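Local coordinates for protein nuclear hormone receptor HR38 (Drosophila melanogaster, PDB 1PDU) that is an orphan nuclear hormone receptor, probably regulating transcription, that mediates an atypical ecdysteroid signalling pathway, at residues A[85-90]-A[159-164]. Sequence-based numbering, arbitrary orientation.
Sequences FQSASL and TERHGL
Arg161 reaches from the loop 159-164 onto the helical segment 85-90 and lays its guanidinium across Ser87. The CB of Ser87 sits against one face of the flat group, under its NE side and not under its centre, with CB 3.3 Å from Arg161 NE; CD of Arg161 continues the contact at 3.7 Å from the same CB. Over that face also lies the backbone O of Ser87, 3.1 Å from Arg161 NH2; because it sits above the plane and not in line with an N-H, the angle is too poor for a hydrogen bond. Ala88 meets the edge instead: its methyl CB lies near the guanidinium plane, 3.3 Å from NH2. The opposite face is taken by CG2 of Thr159, 3.4 Å above the plane, from the arginine's own loop, sandwiching the group. Within the helical ligand-binding domain of this nuclear receptor, the contact ties the loop between helices 146-157 and 167-187 to the flank of helix 78-100. The arginine gets there by a bend at chi2 (-66°), beyond which the chain runs nearly extended to its charged end. That end is anchored one turn further along helix 78-100, where NH2 forms a salt bridge with Glu91; NH1 lies close to the like-charged Arg209 of helix 204-225, a proximity that Glu91 may partly offset. Ser87 turns its OG beside its own backbone N (chi1 -66°), from where the hydroxyl hydrogen-bonds to the carbonyl O of Leu83. Arg161 opens a type II beta turn that ends at Leu164, whose side chain packs on Leu83 and Leu84 of helix 78-100.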
loop_
_atom_site.group_PDB
_atom_site.type_symbol
_atom_site.label_atom_id
_atom_site.label_comp_id
_atom_site.label_asym_id
_atom_site.label_seq_id
_atom_site.Cartn_x
_atom_site.Cartn_y
_atom_site.Cartn_z
ATOM N N PHE A 85 5.956 -3.568 -9.703
ATOM C CA PHE A 85 4.594 -3.649 -9.191
ATOM C C PHE A 85 4.311 -4.886 -8.362
ATOM O O PHE A 85 3.763 -4.796 -7.262
ATOM C CB PHE A 85 3.567 -3.586 -10.309
ATOM C CG PHE A 85 2.177 -3.438 -9.800
ATOM C CD1 PHE A 85 1.748 -2.216 -9.285
ATOM C CD2 PHE A 85 1.318 -4.534 -9.750
ATOM C CE1 PHE A 85 0.473 -2.086 -8.719
ATOM C CE2 PHE A 85 0.048 -4.419 -9.188
ATOM C CZ PHE A 85 -0.379 -3.193 -8.670
ATOM N N GLN A 86 4.675 -6.041 -8.895
ATOM C CA GLN A 86 4.456 -7.292 -8.193
ATOM C C GLN A 86 5.201 -7.279 -6.865
ATOM O O GLN A 86 4.684 -7.752 -5.853
ATOM C CB GLN A 86 4.917 -8.467 -9.069
ATOM C CG GLN A 86 4.114 -8.594 -10.358
ATOM C CD GLN A 86 4.599 -9.712 -11.273
ATOM O OE1 GLN A 86 5.578 -10.402 -10.961
ATOM N NE2 GLN A 86 3.918 -9.900 -12.400
ATOM N N SER A 87 6.401 -6.710 -6.871
ATOM C CA SER A 87 7.226 -6.641 -5.665
ATOM C C SER A 87 6.726 -5.708 -4.561
ATOM O O SER A 87 7.102 -5.875 -3.404
ATOM C CB SER A 87 8.660 -6.235 -6.029
ATOM O OG SER A 87 9.297 -7.244 -6.797
ATOM N N ALA A 88 5.879 -4.742 -4.905
ATOM C CA ALA A 88 5.391 -3.794 -3.910
ATOM C C ALA A 88 3.885 -3.806 -3.682
ATOM O O ALA A 88 3.380 -3.104 -2.792
ATOM C CB ALA A 88 5.828 -2.375 -4.291
ATOM N N SER A 89 3.170 -4.600 -4.464
ATOM C CA SER A 89 1.727 -4.622 -4.345
ATOM C C SER A 89 1.241 -4.833 -2.918
ATOM O O SER A 89 0.373 -4.101 -2.451
ATOM C CB SER A 89 1.132 -5.666 -5.295
ATOM O OG SER A 89 1.707 -6.939 -5.088
ATOM N N LEU A 90 1.798 -5.816 -2.215
ATOM C CA LEU A 90 1.378 -6.058 -0.840
ATOM C C LEU A 90 1.742 -4.867 0.042
ATOM O O LEU A 90 0.961 -4.462 0.896
ATOM C CB LEU A 90 2.012 -7.339 -0.280
ATOM C CG LEU A 90 1.502 -7.721 1.113
ATOM C CD1 LEU A 90 -0.008 -7.949 1.046
ATOM C CD2 LEU A 90 2.221 -8.983 1.628
ATOM N N THR A 159 11.614 1.566 -6.205
ATOM C CA THR A 159 12.705 1.265 -5.289
ATOM C C THR A 159 13.544 0.148 -5.896
ATOM O O THR A 159 13.097 -0.547 -6.815
ATOM C CB THR A 159 12.147 0.792 -3.911
ATOM O OG1 THR A 159 13.225 0.521 -3.011
ATOM C CG2 THR A 159 11.315 -0.477 -4.075
ATOM N N GLU A 160 14.753 -0.030 -5.379
ATOM C CA GLU A 160 15.635 -1.076 -5.875
ATOM C C GLU A 160 15.028 -2.468 -5.675
ATOM O O GLU A 160 14.496 -2.789 -4.609
ATOM C CB GLU A 160 16.988 -0.989 -5.172
ATOM N N ARG A 161 15.092 -3.282 -6.723
ATOM C CA ARG A 161 14.594 -4.652 -6.674
ATOM C C ARG A 161 15.568 -5.502 -7.480
ATOM O O ARG A 161 16.189 -5.022 -8.430
ATOM C CB ARG A 161 13.203 -4.773 -7.302
ATOM C CG ARG A 161 12.107 -3.965 -6.645
ATOM C CD ARG A 161 11.782 -4.412 -5.234
ATOM N NE ARG A 161 10.522 -3.810 -4.800
ATOM C CZ ARG A 161 10.024 -3.882 -3.569
ATOM N NH1 ARG A 161 10.680 -4.531 -2.626
ATOM N NH2 ARG A 161 8.859 -3.308 -3.278
ATOM N N HIS A 162 15.711 -6.761 -7.099
ATOM C CA HIS A 162 16.605 -7.642 -7.822
ATOM C C HIS A 162 15.921 -8.089 -9.106
ATOM O O HIS A 162 14.733 -8.409 -9.110
ATOM C CB HIS A 162 16.979 -8.851 -6.952
ATOM C CG HIS A 162 17.761 -8.489 -5.726
ATOM N ND1 HIS A 162 18.919 -7.743 -5.776
ATOM C CD2 HIS A 162 17.541 -8.753 -4.415
ATOM C CE1 HIS A 162 19.380 -7.561 -4.550
ATOM N NE2 HIS A 162 18.562 -8.165 -3.705
ATOM N N GLY A 163 16.671 -8.080 -10.204
ATOM C CA GLY A 163 16.118 -8.501 -11.476
ATOM C C GLY A 163 15.656 -7.397 -12.410
ATOM O O GLY A 163 15.077 -7.683 -13.461
ATOM N N LEU A 164 15.888 -6.141 -12.045
ATOM C CA LEU A 164 15.483 -5.039 -12.907
ATOM C C LEU A 164 16.378 -4.951 -14.139
ATOM O O LEU A 164 17.594 -5.125 -14.046
ATOM C CB LEU A 164 15.546 -3.718 -12.150
ATOM C CG LEU A 164 14.426 -3.446 -11.150
ATOM C CD1 LEU A 164 14.826 -2.267 -10.249
ATOM C CD2 LEU A 164 13.127 -3.168 -11.903
#